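Local coordinates for AxyAgu115A (Amphibacillus xylanus NBRC 15112, PDB 6NPS), which probably removes glucuronic acid side groups from xylan, as a family GH115 alpha-glucuronidase working alongside alpha-arabinofuranosidases, at residues Glu165-Arg171 with Ala468-Asp472; Ile704-Ser708 with Val731-Lys735; Ile794-Ala798 with Tyr850-Thr854. The protein carries 3 engineered substitutions. All coordinates share one frame; numbering follows the deposited sequence.

Contact 1. Residues Glu165-Arg171 with Ala468-Asp472; sequences EPSVKYR and AYDFD
Ser167 meets the break between two helices with both its backbone and its side chain. Its OG accepts from Phe471 N at 2.7 Å, and the N-H points almost straight at the oxygen (170°). Its own N donates to Tyr469 O at 3.0 Å, approaching from above the carbonyl plane. Val168 N then reaches Ala468 O at 3.0 Å in a more bent bond (132°). Successive N-H groups of the loop thus bond to the last two carbonyls of helix 458-469, while the serine oxygen takes the first N-H of helix 471-474. A water joins Ser167 OG to Asp470 OD1, the N-cap side chain that also accepts from Lys473 N.

Beside these bonds, Arg171 lays CG and CD against Ala468 CB, CG at 3.6 Å. Its chain bends at chi3 (-55°) and brings NH1 to within 2.9 Å of Val168 O, which lies in the guanidinium plane; NH2 is held by Glu95 and by Lys209 O. Pro166 CG lies over one face of this flat group and also touches Tyr469 CE1 at 3.8 Å.

Within the TIM barrel, strand 170-174 runs parallel to strand 446-450, whose Trp447 packs on Val168, Ala468 and Phe471. The helix that follows the last barrel strand is thereby tied to the loop leading into the first, with helix 428-440 flanking Ser167 and Phe471.

Contact 2. Residues Ile704-Ser708 with Val731-Lys735; sequences ISSVS and VLDGK
The CD1 methyl of Leu732 packs on Ile704, while its CB rests near Ser706. With CG anti to the carbonyl carbon (chi1 -60°), CD1 reaches across to lie 3.9 Å from Ile704 CG2. The two side chains cross at a slant and meet by apolar packing, with Ile704 O also against Leu732 CD1 at 3.5 Å. Nearer the backbone, Leu732 CB is 3.6 Å from Ser706 OG.

The CB of Asp733 leaves the backbone away from 704-708, and its carboxylate shapes the turn. OD1 uses its anti lone pair to accept from Lys735 N at 2.7 Å, closing an Asx turn, and takes Lys737 N as well. This carboxylate oxygen therefore helps fix the course of the chain where it leaves the strand.

Gly734 is brought in front of Ser706 and Ser708 by that turn. Its CA lies 5.4 Å from Ser706 CA and only 3.3 Å from Ser708 O, a CA-H...O contact. Ser708 O is buried here and has no conventional hydrogen-bond partner in the model. A CB on residue 734 would come to about 2.0 Å from Ser708 O and, at these backbone angles (phi 74°), would also press on Asp733 O, so a side chain would hardly fit. Ser706 OG, facing the glycine, makes a weak hydrogen bond to Leu738 O.

No clear hydrogen bond crosses between the segments; their strands belong to two sheets that pack face to face, consistent with a beta-sandwich. Strand 700-706 lies between 666-670 and 739-746 in one sheet, whereas 729-732 is an outer strand of the other, paired with 712-718. Ile704 and Leu732 fill the interior between them, together with Tyr714 and Leu666.

Contact 3. Residues Ile794-Ala798 with Tyr850-Thr854; sequences ISIEA and YHFVT
Strands 794-797 and 850-854 run nearly antiparallel, at 167°, but their axes stay 9.6 Å apart. The closest CA pair, Ile794 CA and Phe852 CA, is separated by 8.1 Å. Such spacing belongs to facing layers of a beta-sandwich, consistent with the galactose-binding-like fold assigned to this C-terminal domain. No backbone-to-backbone bond spans it; side chains bridge it, one of them to a backbone carbonyl.

Ile794 sends CD1 to Phe852 CB at 3.7 Å, the two side chains crossing at about a right angle. Phe852 CG sits between its backbone N and carbonyl carbon (chi1 67°), which carries the ring away from the opposing strand, so Ile794 CD1 rests against CB and the near ring atom CD1. Two residues along, Ile796 CG2 approaches the Tyr850 ring obliquely and lies 3.7 Å from Tyr850 CD1. Phe787 of strand 786-788 packs against both isoleucines.

Tyr850 OH donates to Ala798 O at 2.7 Å, in the carbonyl plane and on a lone pair. A phenylalanine here would keep the ring against Ile796 but would probably leave Ala798 O without this hydroxyl donor and the chain there less firmly held. Ala798 CB also lies 3.8 Å from Tyr850 OH.

The three contacts follow one another along the chain without interleaving, and each closes within a separate structural unit: contact 1 in the TIM barrel, contact 2 in a beta-sandwich, contact 3 in the C-terminal sandwich. Contacts 1 and 2 lie on opposite sides of the chain's centre, with their centres 64 Å and their nearest atoms about 52 Å apart. Contact 3 is about 42 Å from contact 1 and 41 Å from contact 2, centre to centre; its nearest atoms are still about 23 and 27 Å away, so none touches another. Bound glycerols lie about 6 Å from the side chains of Asp470 and Ser705, probably crystallisation additives, and neither identifies a catalytic residue.

Contact 1. Residues Glu165-Arg171 with Ala468-Asp472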
loop_
_atom_site.group_PDB
_atom_site.type_symbol
_atom_site.label_atom_id
_atom_site.label_comp_id
_atom_site.label_asym_id
_atom_site.label_seq_id
_atom_site.Cartn_x
_atom_site.Cartn_y
_atom_site.Cartn_z
ATOM N N GLU A 165 39.578 28.393 34.451
ATOM C CA GLU A 165 39.620 26.934 34.387
ATOM C C GLU A 165 38.413 26.440 33.589
ATOM O O GLU A 165 37.327 27.033 33.674
ATOM C CB GLU A 165 39.613 26.323 35.791
ATOM C CG GLU A 165 40.983 26.318 36.451
ATOM C CD GLU A 165 40.993 25.740 37.877
ATOM O OE1 GLU A 165 40.012 25.921 38.629
ATOM O OE2 GLU A 165 41.993 25.090 38.238
ATOM N N PRO A 166 38.567 25.400 32.777
ATOM C CA PRO A 166 37.417 24.897 32.008
ATOM C C PRO A 166 36.266 24.471 32.913
ATOM O O PRO A 166 36.472 23.860 33.966
ATOM C CB PRO A 166 38.008 23.702 31.247
ATOM C CG PRO A 166 39.498 24.065 31.081
ATOM C CD PRO A 166 39.843 24.777 32.364
ATOM N N SER A 167 35.027 24.752 32.473
ATOM C CA SER A 167 33.871 24.430 33.308
ATOM C C SER A 167 33.721 22.918 33.482
ATOM O O SER A 167 33.277 22.451 34.539
ATOM C CB SER A 167 32.580 25.011 32.703
ATOM O OG SER A 167 32.729 26.361 32.338
ATOM N N VAL A 168 34.118 22.129 32.482
ATOM C CA VAL A 168 34.034 20.676 32.583
ATOM C C VAL A 168 35.462 20.106 32.562
ATOM O O VAL A 168 36.278 20.455 31.699
ATOM C CB VAL A 168 33.151 20.058 31.468
ATOM C CG1 VAL A 168 33.190 18.490 31.554
ATOM C CG2 VAL A 168 31.685 20.615 31.530
ATOM N N LYS A 169 35.757 19.211 33.500
ATOM C CA LYS A 169 37.153 18.799 33.698
ATOM C C LYS A 169 37.726 18.004 32.518
ATOM O O LYS A 169 38.875 18.248 32.097
ATOM C CB LYS A 169 37.291 17.990 34.974
ATOM C CG LYS A 169 38.785 17.797 35.346
ATOM C CD LYS A 169 38.938 17.089 36.700
ATOM C CE LYS A 169 40.408 17.041 37.135
ATOM N NZ LYS A 169 40.612 16.245 38.395
ATOM N N TYR A 170 36.962 17.041 31.978
ATOM C CA TYR A 170 37.382 16.238 30.826
ATOM C C TYR A 170 36.383 16.411 29.681
ATOM O O TYR A 170 35.178 16.222 29.878
ATOM C CB TYR A 170 37.469 14.769 31.205
ATOM C CG TYR A 170 38.405 14.517 32.375
ATOM C CD1 TYR A 170 39.784 14.729 32.245
ATOM C CD2 TYR A 170 37.919 14.097 33.623
ATOM C CE1 TYR A 170 40.637 14.467 33.274
ATOM C CE2 TYR A 170 38.804 13.841 34.690
ATOM C CZ TYR A 170 40.154 14.038 34.493
ATOM O OH TYR A 170 41.067 13.820 35.505
ATOM N N ARG A 171 36.885 16.744 28.486
ATOM C CA ARG A 171 36.031 17.267 27.404
ATOM C C ARG A 171 36.538 16.683 26.093
ATOM O O ARG A 171 37.706 16.897 25.745
ATOM C CB ARG A 171 36.070 18.816 27.308
ATOM C CG ARG A 171 35.847 19.635 28.596
ATOM C CD ARG A 171 36.245 21.139 28.419
ATOM N NE ARG A 171 37.626 21.310 27.958
ATOM C CZ ARG A 171 38.706 21.118 28.725
ATOM N NH1 ARG A 171 38.564 20.781 30.020
ATOM N NH2 ARG A 171 39.916 21.310 28.203
ATOM N N ALA A 468 31.384 23.001 26.931
ATOM C CA ALA A 468 32.125 22.328 28.003
ATOM C C ALA A 468 33.227 23.223 28.554
ATOM O O ALA A 468 33.498 23.229 29.765
ATOM C CB ALA A 468 32.752 21.009 27.509
ATOM N N TYR A 469 33.882 23.981 27.676
ATOM C CA TYR A 469 35.020 24.781 28.113
ATOM C C TYR A 469 34.584 26.011 28.900
ATOM O O TYR A 469 35.186 26.328 29.928
ATOM C CB TYR A 469 35.853 25.167 26.894
ATOM C CG TYR A 469 37.038 26.069 27.194
ATOM C CD1 TYR A 469 38.215 25.556 27.759
ATOM C CD2 TYR A 469 36.982 27.436 26.913
ATOM C CE1 TYR A 469 39.302 26.396 28.040
ATOM C CE2 TYR A 469 38.074 28.283 27.189
ATOM C CZ TYR A 469 39.221 27.747 27.745
ATOM O OH TYR A 469 40.277 28.580 28.002
ATOM N N ASP A 470 33.542 26.724 28.448
ATOM C CA ASP A 470 33.110 28.005 29.068
ATOM C C ASP A 470 31.595 27.977 29.234
ATOM O O ASP A 470 30.826 28.514 28.422
ATOM C CB ASP A 470 33.564 29.217 28.239
ATOM C CG ASP A 470 33.423 30.555 28.994
ATOM O OD1 ASP A 470 32.729 30.618 30.035
ATOM O OD2 ASP A 470 34.009 31.550 28.516
ATOM N N PHE A 471 31.156 27.317 30.301
ATOM C CA PHE A 471 29.720 27.158 30.489
ATOM C C PHE A 471 29.066 28.487 30.867
ATOM O O PHE A 471 27.885 28.708 30.582
ATOM C CB PHE A 471 29.472 26.082 31.551
ATOM C CG PHE A 471 28.077 25.608 31.596
ATOM C CD1 PHE A 471 27.643 24.631 30.706
ATOM C CD2 PHE A 471 27.177 26.161 32.507
ATOM C CE1 PHE A 471 26.328 24.187 30.731
ATOM C CE2 PHE A 471 25.849 25.735 32.548
ATOM C CZ PHE A 471 25.424 24.765 31.671
ATOM N N ASP A 472 29.810 29.389 31.495
ATOM C CA ASP A 472 29.210 30.667 31.858
ATOM C C ASP A 472 28.890 31.503 30.626
ATOM O O ASP A 472 27.883 32.227 30.619
ATOM C CB ASP A 472 30.118 31.418 32.816
ATOM C CG ASP A 472 30.296 30.663 34.135
ATOM O OD1 ASP A 472 29.354 29.939 34.541
ATOM O OD2 ASP A 472 31.379 30.774 34.753
HETATM O O HOH W 1 35.383 28.265 32.336
HETATM O O HOH W 2 33.113 29.429 32.373
#

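Contact 2. Residues Ile704-Ser708 with Val731-Lys735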
loop_
_atom_site.group_PDB
_atom_site.type_symbol
_atom_site.label_atom_id
_atom_site.label_comp_id
_atom_site.label_asym_id
_atom_site.label_seq_id
_atom_site.Cartn_x
_atom_site.Cartn_y
_atom_site.Cartn_z
ATOM N N ILE A 704 -7.743 21.618 -10.204
ATOM C CA ILE A 704 -8.380 20.772 -11.210
ATOM C C ILE A 704 -7.269 20.062 -11.987
ATOM O O ILE A 704 -6.346 20.724 -12.479
ATOM C CB ILE A 704 -9.267 21.602 -12.161
ATOM C CG1 ILE A 704 -10.266 22.458 -11.378
ATOM C CG2 ILE A 704 -10.018 20.704 -13.177
ATOM C CD1 ILE A 704 -10.876 23.568 -12.220
ATOM N N SER A 705 -7.363 18.719 -12.102
ATOM C CA SER A 705 -6.284 17.887 -12.614
ATOM C C SER A 705 -6.781 16.903 -13.651
ATOM O O SER A 705 -7.843 16.286 -13.487
ATOM C CB SER A 705 -5.607 17.066 -11.505
ATOM O OG SER A 705 -5.123 17.922 -10.508
ATOM N N SER A 706 -5.945 16.696 -14.667
ATOM C CA SER A 706 -6.183 15.707 -15.718
ATOM C C SER A 706 -5.949 14.271 -15.235
ATOM O O SER A 706 -4.945 13.969 -14.577
ATOM C CB SER A 706 -5.237 15.947 -16.901
ATOM O OG SER A 706 -5.462 17.206 -17.498
ATOM N N VAL A 707 -6.841 13.378 -15.648
ATOM C CA VAL A 707 -6.622 11.941 -15.536
ATOM C C VAL A 707 -6.507 11.286 -16.885
ATOM O O VAL A 707 -6.170 10.106 -16.946
ATOM C CB VAL A 707 -7.738 11.248 -14.729
ATOM C CG1 VAL A 707 -7.771 11.793 -13.316
ATOM C CG2 VAL A 707 -9.065 11.442 -15.415
ATOM N N SER A 708 -6.817 11.995 -17.965
ATOM C CA SER A 708 -6.711 11.474 -19.322
ATOM C C SER A 708 -5.777 12.362 -20.145
ATOM O O SER A 708 -5.380 13.450 -19.715
ATOM C CB SER A 708 -8.084 11.425 -19.986
ATOM O OG SER A 708 -8.366 12.763 -20.392
ATOM N N VAL A 731 -9.401 24.950 -20.089
ATOM C CA VAL A 731 -9.303 23.634 -20.692
ATOM C C VAL A 731 -7.960 23.045 -20.274
ATOM O O VAL A 731 -6.959 23.758 -20.157
ATOM C CB VAL A 731 -9.494 23.686 -22.222
ATOM C CG1 VAL A 731 -8.561 24.690 -22.843
ATOM C CG2 VAL A 731 -9.301 22.309 -22.843
ATOM N N LEU A 732 -7.968 21.767 -19.946
ATOM C CA LEU A 732 -6.755 21.015 -19.695
ATOM C C LEU A 732 -6.648 19.935 -20.761
ATOM O O LEU A 732 -7.649 19.521 -21.344
ATOM C CB LEU A 732 -6.769 20.425 -18.289
ATOM C CG LEU A 732 -6.876 21.408 -17.113
ATOM C CD1 LEU A 732 -7.196 20.632 -15.863
ATOM C CD2 LEU A 732 -5.565 22.135 -16.899
ATOM N N ASP A 733 -5.430 19.479 -21.044
ATOM C CA ASP A 733 -5.276 18.514 -22.123
ATOM C C ASP A 733 -4.525 17.246 -21.751
ATOM O O ASP A 733 -4.405 16.362 -22.600
ATOM C CB ASP A 733 -4.574 19.151 -23.323
ATOM C CG ASP A 733 -3.321 19.871 -22.919
ATOM O OD1 ASP A 733 -2.438 19.230 -22.317
ATOM O OD2 ASP A 733 -3.223 21.085 -23.182
ATOM N N GLY A 734 -4.007 17.122 -20.540
ATOM C CA GLY A 734 -3.277 15.903 -20.257
ATOM C C GLY A 734 -1.906 15.796 -20.902
ATOM O O GLY A 734 -1.155 14.869 -20.566
ATOM N N LYS A 735 -1.534 16.726 -21.787
ATOM C CA LYS A 735 -0.198 16.712 -22.376
ATOM C C LYS A 735 0.597 17.956 -21.997
ATOM O O LYS A 735 1.581 17.829 -21.267
ATOM C CB LYS A 735 -0.283 16.498 -23.887
ATOM C CG LYS A 735 -1.004 15.193 -24.232
ATOM C CD LYS A 735 -0.608 14.662 -25.608
ATOM C CE LYS A 735 -0.449 13.131 -25.625
ATOM N NZ LYS A 735 0.841 12.621 -25.043
#

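Contact 3. Residues Ile794-Ala798 with Tyr850-Thr854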
loop_
_atom_site.group_PDB
_atom_site.type_symbol
_atom_site.label_atom_id
_atom_site.label_comp_id
_atom_site.label_asym_id
_atom_site.label_seq_id
_atom_site.Cartn_x
_atom_site.Cartn_y
_atom_site.Cartn_z
ATOM N N ILE A 794 -8.836 23.194 17.972
ATOM C CA ILE A 794 -7.930 24.304 18.237
ATOM C C ILE A 794 -6.521 23.743 18.300
ATOM O O ILE A 794 -6.309 22.669 18.869
ATOM C CB ILE A 794 -8.268 25.012 19.563
ATOM C CG1 ILE A 794 -9.663 25.654 19.520
ATOM C CG2 ILE A 794 -7.171 26.058 19.924
ATOM C CD1 ILE A 794 -10.084 26.163 20.892
ATOM N N SER A 795 -5.565 24.462 17.709
ATOM C CA SER A 795 -4.171 24.055 17.688
ATOM C C SER A 795 -3.362 25.293 18.048
ATOM O O SER A 795 -3.497 26.338 17.394
ATOM C CB SER A 795 -3.771 23.489 16.327
ATOM O OG SER A 795 -2.361 23.336 16.234
ATOM N N ILE A 796 -2.524 25.160 19.079
ATOM C CA ILE A 796 -1.865 26.268 19.766
ATOM C C ILE A 796 -0.373 25.984 19.780
ATOM O O ILE A 796 0.043 24.954 20.311
ATOM C CB ILE A 796 -2.366 26.404 21.214
ATOM C CG1 ILE A 796 -3.863 26.713 21.252
ATOM C CG2 ILE A 796 -1.563 27.472 21.950
ATOM C CD1 ILE A 796 -4.466 26.567 22.631
ATOM N N GLU A 797 0.438 26.875 19.213
ATOM C CA GLU A 797 1.862 26.752 19.508
ATOM C C GLU A 797 2.078 27.192 20.953
ATOM O O GLU A 797 1.480 28.170 21.420
ATOM C CB GLU A 797 2.727 27.551 18.538
ATOM C CG GLU A 797 2.359 27.347 17.075
ATOM C CD GLU A 797 3.120 26.226 16.346
ATOM O OE1 GLU A 797 3.638 25.271 16.972
ATOM O OE2 GLU A 797 3.189 26.317 15.100
ATOM N N ALA A 798 2.880 26.413 21.680
ATOM C CA ALA A 798 2.950 26.551 23.126
ATOM C C ALA A 798 3.426 27.940 23.539
ATOM O O ALA A 798 3.109 28.408 24.637
ATOM C CB ALA A 798 3.874 25.441 23.690
ATOM N N TYR A 850 -3.453 29.570 28.864
ATOM C CA TYR A 850 -3.997 29.698 27.522
ATOM C C TYR A 850 -5.480 30.008 27.613
ATOM O O TYR A 850 -6.170 29.498 28.502
ATOM C CB TYR A 850 -3.776 28.411 26.721
ATOM C CG TYR A 850 -2.335 28.022 26.632
ATOM C CD1 TYR A 850 -1.570 28.402 25.546
ATOM C CD2 TYR A 850 -1.722 27.280 27.643
ATOM C CE1 TYR A 850 -0.255 28.060 25.455
ATOM C CE2 TYR A 850 -0.400 26.941 27.550
ATOM C CZ TYR A 850 0.328 27.343 26.466
ATOM O OH TYR A 850 1.649 27.027 26.370
ATOM N N HIS A 851 -5.968 30.872 26.723
ATOM C CA HIS A 851 -7.383 31.231 26.683
ATOM C C HIS A 851 -7.966 30.675 25.397
ATOM O O HIS A 851 -7.349 30.810 24.338
ATOM C CB HIS A 851 -7.588 32.760 26.748
ATOM C CG HIS A 851 -7.258 33.352 28.084
ATOM N ND1 HIS A 851 -7.209 34.711 28.312
ATOM C CD2 HIS A 851 -6.944 32.761 29.264
ATOM C CE1 HIS A 851 -6.894 34.933 29.578
ATOM N NE2 HIS A 851 -6.726 33.766 30.177
ATOM N N PHE A 852 -9.132 30.035 25.479
ATOM C CA PHE A 852 -9.716 29.475 24.265
ATOM C C PHE A 852 -11.233 29.412 24.396
ATOM O O PHE A 852 -11.774 29.328 25.509
ATOM C CB PHE A 852 -9.131 28.078 23.931
ATOM C CG PHE A 852 -9.484 27.001 24.921
ATOM C CD1 PHE A 852 -10.532 26.124 24.670
ATOM C CD2 PHE A 852 -8.757 26.850 26.099
ATOM C CE1 PHE A 852 -10.855 25.114 25.589
ATOM C CE2 PHE A 852 -9.074 25.859 27.017
ATOM C CZ PHE A 852 -10.126 24.988 26.765
ATOM N N VAL A 853 -11.913 29.458 23.246
ATOM C CA VAL A 853 -13.376 29.612 23.162
ATOM C C VAL A 853 -13.948 28.383 22.460
ATOM O O VAL A 853 -13.606 28.103 21.305
ATOM C CB VAL A 853 -13.782 30.884 22.399
ATOM C CG1 VAL A 853 -15.323 30.923 22.134
ATOM C CG2 VAL A 853 -13.340 32.157 23.173
ATOM N N THR A 854 -14.801 27.649 23.148
ATOM C CA THR A 854 -15.421 26.490 22.537
ATOM C C THR A 854 -16.779 26.877 21.965
ATOM O O THR A 854 -17.394 27.863 22.379
ATOM C CB THR A 854 -15.608 25.375 23.558
ATOM O OG1 THR A 854 -16.519 25.833 24.574
ATOM C CG2 THR A 854 -14.281 25.012 24.185
#